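PDB 6OZI: endonuclease V isoform X2 from Ciona intestinalis, which probably hydrolyses nucleic acids near inosine with the help of metal ions, and is bound here to an inosine-containing DNA with one ribonucleotide. Local coordinates for residues Pro151-Lys156 and Ile177-Lys182; Asp42-Lys47 and Trp235-Leu240; Ala10-Lys15 and Ser83-Phe88; Val190-Lys195 and Ile216-Thr221. The protein carries 1 engineered substitution. All coordinates share one frame; numbering follows the deposited sequence.

In the fold
Contacts 1 and 2 reach the same mixed sheet of this RNase H-like chain. Contact 1 lies at its outermost strand 174-179; contact 2 sets helix 227-243 on strand 37-45 in the interior of the sheet, their centres about 33 Å apart and on opposite sides of the chain's centre. Contact 4 joins the loop after strand 184-190 to the end of helix 210-219. Contact 3 packs helix 6-19 on the start of helix 86-104, its centre about 20 Å from that of contact 1. Along the chain, contacts 3, 1 and 4 follow in series, contact 2 encloses contacts 1 and 4, and contacts 2 and 3 cross. Contacts 1, 2 and 3 all touch DNA chain C, contact 3 at the inosine.

Contact 1. Residues Pro151-Lys156 and Ile177-Lys182; sequences PEDGVK and IISTEK. With nucleotides of chain C.
Asp153 and Ser179 make the central polar meeting. The Ser179 hydroxyl donates to Asp153 OD1, with OG and OD1 2.7 Å apart; it comes from the anti side of the carboxylate, 25° out of its plane. Ser179 OG lies anti to the backbone N (chi1 158°), and the same oxygen accepts from Lys182 N at 2.9 Å, an ST motif that ties the end of the strand to the turn behind it. The backbone joins in through Asp153 O, which takes the amide of Thr180 N at 3.0 Å in a bent bond (139° at the hydrogen). A CH...O contact from Ser179 CA adds to the load on that carbonyl, as does a weak bond from Thr180 OG1.

Steric fit follows at Gly154. Its positive phi suits a G1 beta bulge, and a CB there would run into Thr180 OG1.

Apolar contact is lighter. Val155 CG1 faces Ile177 CG2 at 4.2 Å, while Val155 CG2 rests against Ile178 O at 3.7 Å. On the DNA side, Pro151 CG sits 3.3 Å from N4 of DC4 of chain C.

Arg125 forms a salt bridge with Asp153 OD1, giving that oxygen a second partner. The loop leading to helix 157-169 is thereby fastened to the end of edge strand 174-179, while Val155 also packs on Leu186 of the adjoining strand 184-190.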
# COMPACT_ATOMS: atom_id res chain seq x y z
N PRO A 151 -14.15 12.10 25.73
CA PRO A 151 -15.44 12.36 26.39
C PRO A 151 -15.35 13.37 27.51
O PRO A 151 -16.25 14.20 27.67
CB PRO A 151 -15.86 10.98 26.91
CG PRO A 151 -15.10 10.01 26.08
CD PRO A 151 -13.81 10.67 25.72
N GLU A 152 -14.25 13.35 28.28
CA GLU A 152 -14.12 14.27 29.41
C GLU A 152 -14.07 15.73 28.98
O GLU A 152 -14.34 16.62 29.79
CB GLU A 152 -12.86 13.92 30.22
CG GLU A 152 -12.82 12.50 30.81
CD GLU A 152 -12.48 11.43 29.78
OE1 GLU A 152 -12.38 11.75 28.58
OE2 GLU A 152 -12.30 10.25 30.17
N ASP A 153 -13.76 16.00 27.71
CA ASP A 153 -13.73 17.35 27.17
C ASP A 153 -14.88 17.62 26.21
O ASP A 153 -14.92 18.70 25.60
CB ASP A 153 -12.40 17.63 26.47
CG ASP A 153 -11.28 17.92 27.43
OD1 ASP A 153 -11.32 18.98 28.10
OD2 ASP A 153 -10.33 17.10 27.52
N GLY A 154 -15.80 16.68 26.04
CA GLY A 154 -16.90 16.88 25.12
C GLY A 154 -16.49 16.84 23.67
O GLY A 154 -17.15 17.46 22.83
N VAL A 155 -15.41 16.13 23.35
CA VAL A 155 -14.91 16.03 21.98
C VAL A 155 -15.32 14.67 21.42
O VAL A 155 -14.79 13.63 21.82
CB VAL A 155 -13.38 16.20 21.93
CG1 VAL A 155 -12.88 15.98 20.50
CG2 VAL A 155 -12.99 17.58 22.42
N LYS A 156 -16.25 14.69 20.47
CA LYS A 156 -16.82 13.50 19.87
C LYS A 156 -16.60 13.52 18.36
O LYS A 156 -16.82 14.54 17.71
CB LYS A 156 -18.31 13.38 20.19
CG LYS A 156 -18.95 12.10 19.71
CD LYS A 156 -20.27 11.85 20.43
CE LYS A 156 -21.11 10.80 19.71
NZ LYS A 156 -20.35 9.56 19.38
N ILE A 177 -11.26 22.90 17.10
CA ILE A 177 -11.76 21.81 17.93
C ILE A 177 -11.70 22.28 19.38
O ILE A 177 -10.65 22.75 19.83
CB ILE A 177 -10.95 20.52 17.70
CG1 ILE A 177 -11.23 19.98 16.30
CG2 ILE A 177 -11.27 19.49 18.76
CD1 ILE A 177 -10.27 18.90 15.84
N ILE A 178 -12.83 22.20 20.08
CA ILE A 178 -12.99 22.90 21.35
C ILE A 178 -13.39 21.92 22.45
O ILE A 178 -14.24 21.06 22.25
CB ILE A 178 -14.05 24.02 21.22
CG1 ILE A 178 -13.53 25.15 20.34
CG2 ILE A 178 -14.48 24.54 22.58
CD1 ILE A 178 -14.62 26.07 19.80
N SER A 179 -12.81 22.12 23.63
CA SER A 179 -13.24 21.46 24.85
C SER A 179 -14.36 22.27 25.49
O SER A 179 -14.15 23.42 25.87
CB SER A 179 -12.08 21.32 25.83
OG SER A 179 -12.55 21.17 27.16
N THR A 180 -15.53 21.66 25.64
CA THR A 180 -16.64 22.32 26.32
C THR A 180 -16.48 22.29 27.83
O THR A 180 -17.13 23.08 28.53
CB THR A 180 -17.98 21.68 25.94
OG1 THR A 180 -17.92 20.28 26.21
CG2 THR A 180 -18.29 21.91 24.48
N GLU A 181 -15.61 21.43 28.35
CA GLU A 181 -15.40 21.36 29.79
C GLU A 181 -14.44 22.45 30.25
O GLU A 181 -14.61 22.99 31.34
CB GLU A 181 -14.87 19.98 30.16
CG GLU A 181 -14.34 19.84 31.59
CD GLU A 181 -15.44 19.56 32.59
OE1 GLU A 181 -16.57 19.23 32.16
OE2 GLU A 181 -15.17 19.65 33.81
N LYS A 182 -13.44 22.78 29.43
CA LYS A 182 -12.49 23.83 29.74
C LYS A 182 -12.68 25.10 28.93
O LYS A 182 -11.98 26.08 29.19
CB LYS A 182 -11.06 23.30 29.56
CG LYS A 182 -10.73 22.14 30.46
CD LYS A 182 -11.09 22.45 31.92
CE LYS A 182 -10.52 21.41 32.88
NZ LYS A 182 -10.86 21.72 34.30
P DC C 4 -12.59 4.59 19.06
OP1 DC C 4 -13.98 4.84 18.62
OP2 DC C 4 -11.65 3.87 18.16
O5' DC C 4 -11.94 5.99 19.47
C5' DC C 4 -11.14 6.70 18.55
C4' DC C 4 -10.00 7.39 19.29
O4' DC C 4 -10.53 8.04 20.47
C3' DC C 4 -8.91 6.43 19.77
O3' DC C 4 -7.64 7.04 19.64
C2' DC C 4 -9.26 6.20 21.23
C1' DC C 4 -9.86 7.54 21.62
N1 DC C 4 -10.82 7.45 22.75
C2 DC C 4 -10.42 7.88 24.02
O2 DC C 4 -9.28 8.33 24.16
N3 DC C 4 -11.30 7.78 25.05
C4 DC C 4 -12.52 7.28 24.85
N4 DC C 4 -13.35 7.21 25.90
C5 DC C 4 -12.94 6.84 23.56
C6 DC C 4 -12.07 6.93 22.55

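Contact 2. Residues Asp42-Lys47 and Trp235-Leu240; sequences DVSYSK and WSRKEL. With nucleotides of chain C.
Ser44 points toward the helix and meets Leu240 and Ser236. Its CB lies 3.5 Å from Ser236 O, and its OG, anti to the backbone N (chi1 180°), reaches past Leu240 CD2 toward the DNA. There Ser44 OG donates to OP1 of DA8 of chain C, although the modelled distance is doubtfully short. Leu240 turns CD2 onto the strand backbone, 3.2 Å from Tyr45 O. The axes of strand 42-45 and helix 235-240 are 7.0 Å apart and 27° from parallel.

Tyr45 faces the other way, into the nucleic acid. Its ring lies with one face under C5' of DA8, which sits 3.7 Å above the plane toward the rim, and O4' of DT7 of chain C comes in at the edge. From the tip, Tyr45 OH donates to O2 of DT7 at 2.8 Å. An alanine here would probably leave that thymine oxygen without this donor and open a gap beside the DA8 sugar.

A water oxygen lies 2.6 Å from Ser236 OG, which also bonds to Asn233 O and Ala232 O. Asp42 OD2 stands 2.5 Å from OP1 of DT7 and is hydrogen-bonded by Asn233 ND2, Asn233 being probably the engineered residue. An aspartate on the first strand, close to Asp116 and to a backbone phosphate, is characteristic of the RNase H-like active site, consistent with the metal-dependent nuclease centre of endonuclease V.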
# COMPACT_ATOMS: atom_id res chain seq x y z
N ASP A 42 9.59 9.42 13.00
CA ASP A 42 8.55 8.40 13.07
C ASP A 42 9.18 7.07 13.47
O ASP A 42 10.40 6.91 13.50
CB ASP A 42 7.81 8.28 11.74
CG ASP A 42 6.41 7.78 11.91
OD1 ASP A 42 5.97 7.57 13.06
OD2 ASP A 42 5.73 7.60 10.87
N VAL A 43 8.31 6.11 13.78
CA VAL A 43 8.70 4.76 14.16
C VAL A 43 7.86 3.76 13.39
O VAL A 43 6.63 3.87 13.36
CB VAL A 43 8.55 4.52 15.68
CG1 VAL A 43 8.92 3.10 16.02
CG2 VAL A 43 9.44 5.48 16.46
N SER A 44 8.52 2.79 12.76
CA SER A 44 7.90 1.63 12.15
C SER A 44 8.17 0.42 13.05
O SER A 44 9.21 0.34 13.70
CB SER A 44 8.47 1.40 10.75
OG SER A 44 7.89 0.27 10.13
N TYR A 45 7.24 -0.52 13.08
CA TYR A 45 7.42 -1.68 13.95
C TYR A 45 6.93 -2.95 13.26
O TYR A 45 6.06 -2.91 12.39
CB TYR A 45 6.71 -1.48 15.30
CG TYR A 45 5.20 -1.49 15.22
CD1 TYR A 45 4.49 -0.34 14.92
CD2 TYR A 45 4.49 -2.66 15.47
CE1 TYR A 45 3.11 -0.35 14.86
CE2 TYR A 45 3.11 -2.68 15.41
CZ TYR A 45 2.43 -1.53 15.10
OH TYR A 45 1.05 -1.56 15.04
N SER A 46 7.52 -4.07 13.65
CA SER A 46 7.17 -5.37 13.10
C SER A 46 6.12 -6.06 13.95
O SER A 46 6.20 -6.05 15.18
CB SER A 46 8.41 -6.27 13.00
OG SER A 46 8.10 -7.49 12.33
N LYS A 47 5.11 -6.63 13.29
CA LYS A 47 4.14 -7.47 13.97
C LYS A 47 4.58 -8.92 14.05
O LYS A 47 4.08 -9.67 14.90
CB LYS A 47 2.78 -7.36 13.28
CG LYS A 47 2.04 -6.08 13.66
CD LYS A 47 0.60 -6.10 13.20
CE LYS A 47 -0.17 -4.92 13.79
NZ LYS A 47 -1.64 -5.06 13.60
N TRP A 235 10.67 6.26 5.16
CA TRP A 235 11.99 5.64 5.31
C TRP A 235 12.02 4.69 6.50
O TRP A 235 12.67 3.63 6.43
CB TRP A 235 13.08 6.71 5.44
CG TRP A 235 13.13 7.72 4.29
CD1 TRP A 235 13.05 9.07 4.39
CD2 TRP A 235 13.23 7.43 2.88
NE1 TRP A 235 13.13 9.65 3.15
CE2 TRP A 235 13.23 8.67 2.21
CE3 TRP A 235 13.34 6.25 2.13
CZ2 TRP A 235 13.33 8.76 0.82
CZ3 TRP A 235 13.44 6.35 0.74
CH2 TRP A 235 13.43 7.60 0.11
N SER A 236 11.34 5.03 7.61
CA SER A 236 11.28 4.09 8.72
C SER A 236 10.66 2.76 8.28
O SER A 236 11.21 1.68 8.57
CB SER A 236 10.52 4.69 9.90
OG SER A 236 9.15 4.85 9.60
N ARG A 237 9.54 2.83 7.54
CA ARG A 237 8.85 1.61 7.11
C ARG A 237 9.71 0.79 6.16
O ARG A 237 9.82 -0.44 6.29
CB ARG A 237 7.54 1.95 6.42
CG ARG A 237 6.77 0.71 5.98
CD ARG A 237 5.61 1.03 5.04
NE ARG A 237 4.73 2.09 5.49
CZ ARG A 237 4.62 3.26 4.86
NH1 ARG A 237 5.34 3.49 3.76
NH2 ARG A 237 3.80 4.20 5.32
N LYS A 238 10.32 1.46 5.18
CA LYS A 238 11.12 0.76 4.18
C LYS A 238 12.29 0.04 4.83
O LYS A 238 12.54 -1.14 4.54
CB LYS A 238 11.60 1.76 3.12
CG LYS A 238 12.57 1.20 2.10
CD LYS A 238 12.97 2.27 1.09
CE LYS A 238 14.04 1.77 0.13
NZ LYS A 238 14.36 2.79 -0.92
N GLU A 239 13.00 0.73 5.72
CA GLU A 239 14.11 0.06 6.40
C GLU A 239 13.61 -1.10 7.24
O GLU A 239 14.24 -2.16 7.27
CB GLU A 239 14.89 1.06 7.25
CG GLU A 239 16.06 0.43 8.02
CD GLU A 239 17.18 -0.07 7.11
OE1 GLU A 239 17.21 0.31 5.92
OE2 GLU A 239 18.03 -0.85 7.60
N LEU A 240 12.45 -0.95 7.89
CA LEU A 240 11.93 -2.07 8.67
C LEU A 240 11.66 -3.28 7.78
O LEU A 240 12.04 -4.41 8.12
CB LEU A 240 10.66 -1.67 9.42
CG LEU A 240 10.06 -2.88 10.15
CD1 LEU A 240 10.75 -3.13 11.48
CD2 LEU A 240 8.58 -2.73 10.35
P DT C 7 2.10 6.85 12.05
OP1 DT C 7 3.25 7.48 11.37
OP2 DT C 7 0.74 7.04 11.49
O5' DT C 7 2.34 5.27 12.19
C5' DT C 7 3.60 4.76 12.63
C4' DT C 7 3.55 3.24 12.68
O4' DT C 7 2.34 2.84 13.39
C3' DT C 7 3.49 2.57 11.31
O3' DT C 7 4.21 1.36 11.32
C2' DT C 7 2.00 2.31 11.12
C1' DT C 7 1.57 2.00 12.55
N1 DT C 7 0.12 2.25 12.76
C2 DT C 7 -0.70 1.19 13.06
O2 DT C 7 -0.29 0.06 13.22
N3 DT C 7 -2.03 1.51 13.20
C4 DT C 7 -2.61 2.75 13.04
O4 DT C 7 -3.82 2.94 13.18
C5 DT C 7 -1.70 3.83 12.71
C7 DT C 7 -2.22 5.23 12.52
C6 DT C 7 -0.39 3.53 12.57
P DA C 8 4.28 0.43 10.01
OP1 DA C 8 5.56 -0.31 10.08
OP2 DA C 8 3.97 1.24 8.81
O5' DA C 8 3.10 -0.63 10.23
C5' DA C 8 3.16 -1.54 11.34
C4' DA C 8 2.39 -2.83 11.05
O4' DA C 8 0.98 -2.62 11.26
C3' DA C 8 2.52 -3.38 9.64
O3' DA C 8 2.39 -4.78 9.69
C2' DA C 8 1.35 -2.74 8.91
C1' DA C 8 0.30 -2.62 10.02
N9 DA C 8 -0.50 -1.41 9.95
C8 DA C 8 -0.06 -0.13 9.74
N7 DA C 8 -1.02 0.77 9.77
C5 DA C 8 -2.16 0.03 10.02
C6 DA C 8 -3.52 0.39 10.16
N6 DA C 8 -3.98 1.65 10.07
N1 DA C 8 -4.40 -0.60 10.42
C2 DA C 8 -3.95 -1.85 10.51
N3 DA C 8 -2.71 -2.31 10.39
C4 DA C 8 -1.86 -1.31 10.14
P A C 6 -2.71 9.11 14.00
OP1 A C 6 -2.12 10.11 13.08
OP2 A C 6 -3.73 8.15 13.50
O5' A C 6 -1.50 8.28 14.62
C5' A C 6 -0.32 8.94 15.05
C4' A C 6 0.72 7.94 15.49
O4' A C 6 0.19 7.17 16.59
C3' A C 6 1.08 6.90 14.44
O3' A C 6 2.08 7.36 13.56
C2' A C 6 1.50 5.70 15.27
O2' A C 6 2.84 5.84 15.73
C1' A C 6 0.58 5.82 16.48
N9 A C 6 -0.64 5.00 16.40
C8 A C 6 -1.94 5.45 16.33
N7 A C 6 -2.83 4.49 16.33
C5 A C 6 -2.08 3.33 16.42
C6 A C 6 -2.43 1.97 16.47
N6 A C 6 -3.69 1.52 16.43
N1 A C 6 -1.42 1.07 16.56
C2 A C 6 -0.16 1.51 16.60
N3 A C 6 0.29 2.76 16.56
C4 A C 6 -0.73 3.63 16.47
O HOH W 1 6.63 4.54 10.17

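Contact 3. Residues Ala10-Lys15 and Ser83-Phe88; sequences AEWNSK and SSYLAF. With nucleotides of chain C.
Trp12 lies flat against Phe88 and leans on Tyr85, and can be followed outward atom by atom. Its CB already touches both, 3.5 Å from Phe88 CE2 and close to Tyr85 CD1. CG sits anti to the carbonyl carbon (chi1 -77°), above the Phe88 CD2-CE2 side. Next, CD1 stands over the centre of the phenylalanine ring, 3.1 Å above its plane, and NE1 comes 3.3 Å from Phe88 CG. The five-membered ring and Phe88 thus form a face-to-face stack, with planes 15° apart and centroids separated by 3.6 Å. On the benzo side Trp12 CE3 touches Tyr85 CD1 at 3.5 Å. Trp12 CZ3 reaches Tyr85 CB, and these two rings meet obliquely. CZ2, farther out, is nearest Phe88 CB.

Next along the helix, Asn13 OD1 accepts from Tyr85 OH at 2.5 Å, on a lone pair in the amide plane (126° at the oxygen). That bond pins the tyrosine's tip. Lys15 lays CD beside Phe88 CE1, its NZ salt-bridged to Glu11 OE2.

The aromatic cluster backs the turn that meets the lesion. Ser84 N donates to N7 of DI5 of chain C at 2.8 Å in a nearly straight bond, and Leu86 N to its O6 at 3.3 Å. These backbone amides read the N7 and O6 of the bound inosine, consistent with a base-recognition pocket of endonuclease V.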
# COMPACT_ATOMS: atom_id res chain seq x y z
N ALA A 10 -0.80 4.39 36.06
CA ALA A 10 -0.80 5.40 37.12
C ALA A 10 0.45 6.26 37.06
O ALA A 10 0.38 7.49 37.13
CB ALA A 10 -0.94 4.71 38.48
N GLU A 11 1.62 5.61 36.91
CA GLU A 11 2.89 6.34 36.81
C GLU A 11 2.90 7.28 35.60
O GLU A 11 3.33 8.43 35.70
CB GLU A 11 4.04 5.34 36.72
CG GLU A 11 5.41 5.97 36.71
CD GLU A 11 6.51 4.94 36.52
OE1 GLU A 11 6.55 3.93 37.27
OE2 GLU A 11 7.33 5.12 35.59
N TRP A 12 2.42 6.79 34.46
CA TRP A 12 2.37 7.61 33.25
C TRP A 12 1.47 8.82 33.44
O TRP A 12 1.82 9.94 33.06
CB TRP A 12 1.89 6.75 32.08
CG TRP A 12 2.93 5.84 31.51
CD1 TRP A 12 4.28 5.92 31.69
CD2 TRP A 12 2.71 4.69 30.68
NE1 TRP A 12 4.91 4.91 31.01
CE2 TRP A 12 3.97 4.14 30.38
CE3 TRP A 12 1.56 4.09 30.14
CZ2 TRP A 12 4.13 3.01 29.57
CZ3 TRP A 12 1.72 2.97 29.35
CH2 TRP A 12 2.99 2.44 29.07
N ASN A 13 0.29 8.61 34.04
CA ASN A 13 -0.60 9.72 34.35
C ASN A 13 0.09 10.74 35.24
O ASN A 13 -0.05 11.95 35.03
CB ASN A 13 -1.87 9.19 35.02
CG ASN A 13 -2.76 8.41 34.06
OD1 ASN A 13 -2.57 8.45 32.84
ND2 ASN A 13 -3.74 7.70 34.61
N SER A 14 0.84 10.27 36.24
CA SER A 14 1.52 11.20 37.14
C SER A 14 2.56 12.03 36.41
O SER A 14 2.60 13.26 36.55
CB SER A 14 2.14 10.42 38.30
OG SER A 14 3.02 11.25 39.03
N LYS A 15 3.43 11.37 35.63
CA LYS A 15 4.43 12.11 34.86
C LYS A 15 3.78 13.14 33.95
O LYS A 15 4.26 14.28 33.83
CB LYS A 15 5.29 11.15 34.03
CG LYS A 15 6.22 10.25 34.82
CD LYS A 15 6.36 8.91 34.09
CE LYS A 15 7.70 8.21 34.33
NZ LYS A 15 7.76 6.93 33.58
N SER A 83 -3.38 4.50 23.31
CA SER A 83 -3.78 5.88 23.10
C SER A 83 -3.70 6.64 24.42
O SER A 83 -4.02 6.11 25.49
CB SER A 83 -5.20 5.96 22.52
OG SER A 83 -6.15 5.41 23.40
N SER A 84 -3.26 7.90 24.33
CA SER A 84 -2.94 8.83 25.42
C SER A 84 -1.56 8.56 26.01
O SER A 84 -1.13 9.34 26.88
CB SER A 84 -3.98 8.82 26.55
OG SER A 84 -5.23 9.29 26.09
N TYR A 85 -0.82 7.54 25.55
CA TYR A 85 0.48 7.19 26.11
C TYR A 85 1.53 6.95 25.02
O TYR A 85 2.51 6.23 25.25
CB TYR A 85 0.37 5.98 27.02
CG TYR A 85 -0.65 6.18 28.12
CD1 TYR A 85 -0.32 6.87 29.28
CD2 TYR A 85 -1.95 5.70 27.99
CE1 TYR A 85 -1.25 7.08 30.28
CE2 TYR A 85 -2.90 5.91 28.99
CZ TYR A 85 -2.54 6.60 30.12
OH TYR A 85 -3.47 6.80 31.12
N LEU A 86 1.35 7.55 23.84
CA LEU A 86 2.28 7.37 22.73
C LEU A 86 3.68 7.85 23.10
O LEU A 86 4.70 7.29 22.63
CB LEU A 86 1.75 8.13 21.51
CG LEU A 86 2.58 8.19 20.23
CD1 LEU A 86 2.82 6.78 19.68
CD2 LEU A 86 1.91 9.07 19.18
N ALA A 87 3.76 8.88 23.94
CA ALA A 87 5.03 9.50 24.28
C ALA A 87 5.98 8.49 24.90
O ALA A 87 7.16 8.44 24.55
CB ALA A 87 4.81 10.67 25.23
N PHE A 88 5.49 7.68 25.84
CA PHE A 88 6.37 6.73 26.49
C PHE A 88 6.85 5.65 25.53
O PHE A 88 7.89 5.03 25.77
CB PHE A 88 5.65 6.13 27.71
CG PHE A 88 5.17 7.19 28.67
CD1 PHE A 88 6.04 7.75 29.59
CD2 PHE A 88 3.86 7.64 28.64
CE1 PHE A 88 5.61 8.73 30.47
CE2 PHE A 88 3.42 8.62 29.52
CZ PHE A 88 4.30 9.16 30.43
P DI C 5 -6.68 6.61 18.43
OP1 DI C 5 -7.57 6.32 17.25
OP2 DI C 5 -5.87 5.40 18.83
O5' DI C 5 -5.73 7.92 18.14
C5' DI C 5 -6.17 8.95 17.29
C4' DI C 5 -5.00 9.83 16.90
O4' DI C 5 -4.43 10.52 18.24
C3' DI C 5 -4.01 9.13 16.36
O3' DI C 5 -3.35 9.89 15.25
C2' DI C 5 -2.97 8.92 17.49
C1' DI C 5 -3.19 10.14 18.41
N9 DI C 5 -2.94 9.72 19.80
C8 DI C 5 -3.40 8.78 20.65
N7 DI C 5 -2.72 8.93 21.80
C5 DI C 5 -1.87 9.93 21.66
C6 DI C 5 -0.85 10.55 22.62
O6 DI C 5 -0.70 10.13 23.71
N1 DI C 5 -0.04 11.64 22.17
C2 DI C 5 -0.19 12.15 20.84
N3 DI C 5 -1.16 11.55 19.94
C4 DI C 5 -2.00 10.42 20.40

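Contact 4. Residues Val190-Lys195 and Ile216-Thr221; sequences VLYAPK and IVKGCT. With nucleotides of chain D.
Tyr192 has its ring covered on both faces, with Lys218 lying across one and Val190 of its own segment on the other. The lysine serves here through its carbon chain: CB stands 3.7 Å from the centroid of the Tyr192 ring, 18° off the normal, a CH-pi contact. In this RNase H-like fold the contact joins the loop after strand 184-190 to the C-terminal end of helix 210-219.

The lysine runs at about a right angle to the tyrosine side chain. CB lies over the CD2-CE2 side of the ring, and Lys218 CD, farther along the extended chain, comes 3.7 Å from Tyr192 CD1. On the far side Val190 CB sits 3.6 Å from the plane, displaced toward the rim. Tyr192 CE2 approaches Val217 CG1, whose valine also packs on strands 140-144 and 200-206. An alanine in place of Tyr192 would probably open a gap between Val190 and Lys218 and set the lysine chain freer to move.

No hydrogen bond spans the two segments; the side-chain hydrogen bond here lies within segment 216-221. Thr221 OG1, placed beside the backbone N (chi1 -68°) and at the tyrosine's edge, donates to Val217 O at 2.7 Å from above the carbonyl plane. That leaves the methyl to face the turn: Thr221 CG2 lies 3.7 Å from Ala193 CB.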
# COMPACT_ATOMS: atom_id res chain seq x y z
N VAL A 190 -7.80 20.89 9.73
CA VAL A 190 -7.38 21.66 8.57
C VAL A 190 -7.41 20.80 7.32
O VAL A 190 -7.32 19.56 7.38
CB VAL A 190 -5.97 22.27 8.76
CG1 VAL A 190 -5.93 23.17 9.99
CG2 VAL A 190 -4.90 21.18 8.82
N LEU A 191 -7.53 21.48 6.19
CA LEU A 191 -7.55 20.85 4.87
C LEU A 191 -6.81 21.80 3.93
O LEU A 191 -7.39 22.76 3.43
CB LEU A 191 -8.98 20.60 4.42
CG LEU A 191 -9.27 19.61 3.31
CD1 LEU A 191 -10.77 19.36 3.27
CD2 LEU A 191 -8.78 20.13 1.95
N TYR A 192 -5.53 21.51 3.67
CA TYR A 192 -4.70 22.39 2.87
C TYR A 192 -4.36 21.82 1.50
O TYR A 192 -4.24 22.59 0.55
CB TYR A 192 -3.39 22.70 3.60
CG TYR A 192 -3.57 23.47 4.89
CD1 TYR A 192 -4.51 24.49 4.97
CD2 TYR A 192 -2.83 23.17 6.02
CE1 TYR A 192 -4.68 25.21 6.15
CE2 TYR A 192 -2.99 23.87 7.20
CZ TYR A 192 -3.92 24.89 7.26
OH TYR A 192 -4.09 25.59 8.43
N ALA A 193 -4.29 20.51 1.38
CA ALA A 193 -3.89 19.90 0.12
C ALA A 193 -5.05 19.89 -0.87
O ALA A 193 -6.21 19.77 -0.47
CB ALA A 193 -3.41 18.47 0.35
N PRO A 194 -4.77 20.00 -2.16
CA PRO A 194 -5.83 19.87 -3.15
C PRO A 194 -6.29 18.43 -3.26
O PRO A 194 -5.61 17.49 -2.82
CB PRO A 194 -5.17 20.35 -4.46
CG PRO A 194 -3.72 20.05 -4.26
CD PRO A 194 -3.45 20.26 -2.78
N LYS A 195 -7.49 18.25 -3.81
CA LYS A 195 -8.07 16.93 -4.08
C LYS A 195 -8.21 16.10 -2.80
O LYS A 195 -8.19 14.87 -2.84
CB LYS A 195 -7.24 16.18 -5.12
CG LYS A 195 -7.01 16.99 -6.39
CD LYS A 195 -6.16 16.26 -7.42
CE LYS A 195 -5.99 17.14 -8.66
NZ LYS A 195 -5.50 16.41 -9.87
N ILE A 216 2.77 26.57 9.61
CA ILE A 216 3.90 25.73 9.25
C ILE A 216 3.43 24.44 8.59
O ILE A 216 4.03 23.96 7.63
CB ILE A 216 4.77 25.46 10.49
CG1 ILE A 216 5.36 26.78 11.00
CG2 ILE A 216 5.86 24.44 10.19
CD1 ILE A 216 6.16 26.66 12.28
N VAL A 217 2.34 23.86 9.10
CA VAL A 217 1.81 22.66 8.47
C VAL A 217 1.33 22.96 7.04
O VAL A 217 1.56 22.17 6.12
CB VAL A 217 0.69 22.06 9.35
CG1 VAL A 217 -0.05 20.95 8.63
CG2 VAL A 217 1.29 21.52 10.66
N LYS A 218 0.71 24.13 6.84
CA LYS A 218 0.32 24.54 5.49
C LYS A 218 1.53 24.67 4.58
O LYS A 218 1.51 24.19 3.43
CB LYS A 218 -0.46 25.85 5.53
CG LYS A 218 -0.97 26.33 4.16
CD LYS A 218 -2.13 27.31 4.34
CE LYS A 218 -2.82 27.67 3.02
NZ LYS A 218 -4.14 28.36 3.26
N GLY A 219 2.58 25.33 5.06
CA GLY A 219 3.80 25.47 4.28
C GLY A 219 4.47 24.14 3.97
O GLY A 219 5.21 24.03 2.99
N CYS A 220 4.23 23.12 4.79
CA CYS A 220 4.80 21.80 4.57
C CYS A 220 3.92 20.90 3.72
O CYS A 220 4.27 19.74 3.51
CB CYS A 220 5.08 21.10 5.91
SG CYS A 220 6.37 21.85 6.91
N THR A 221 2.79 21.40 3.22
CA THR A 221 1.79 20.56 2.57
C THR A 221 1.96 20.57 1.06
O THR A 221 1.85 21.63 0.42
CB THR A 221 0.37 21.01 2.95
OG1 THR A 221 0.13 20.75 4.34
CG2 THR A 221 -0.66 20.26 2.11
P DA D 12 -3.20 12.63 -0.80
OP1 DA D 12 -3.39 14.10 -0.76
OP2 DA D 12 -2.54 11.92 0.32
O5' DA D 12 -4.62 11.93 -1.04
C5' DA D 12 -5.58 12.55 -1.88
C4' DA D 12 -6.78 11.65 -2.06
O4' DA D 12 -6.38 10.48 -2.79
C3' DA D 12 -7.40 11.14 -0.77
O3' DA D 12 -8.43 12.02 -0.34
C2' DA D 12 -7.96 9.79 -1.18
C1' DA D 12 -6.97 9.32 -2.23
N9 DA D 12 -5.93 8.46 -1.70
C8 DA D 12 -4.77 8.84 -1.08
N7 DA D 12 -4.01 7.84 -0.70
C5 DA D 12 -4.74 6.72 -1.08
C6 DA D 12 -4.49 5.35 -0.96
N6 DA D 12 -3.39 4.84 -0.40
N1 DA D 12 -5.42 4.51 -1.45
C2 DA D 12 -6.52 5.02 -2.02
N3 DA D 12 -6.86 6.29 -2.19
C4 DA D 12 -5.92 7.10 -1.70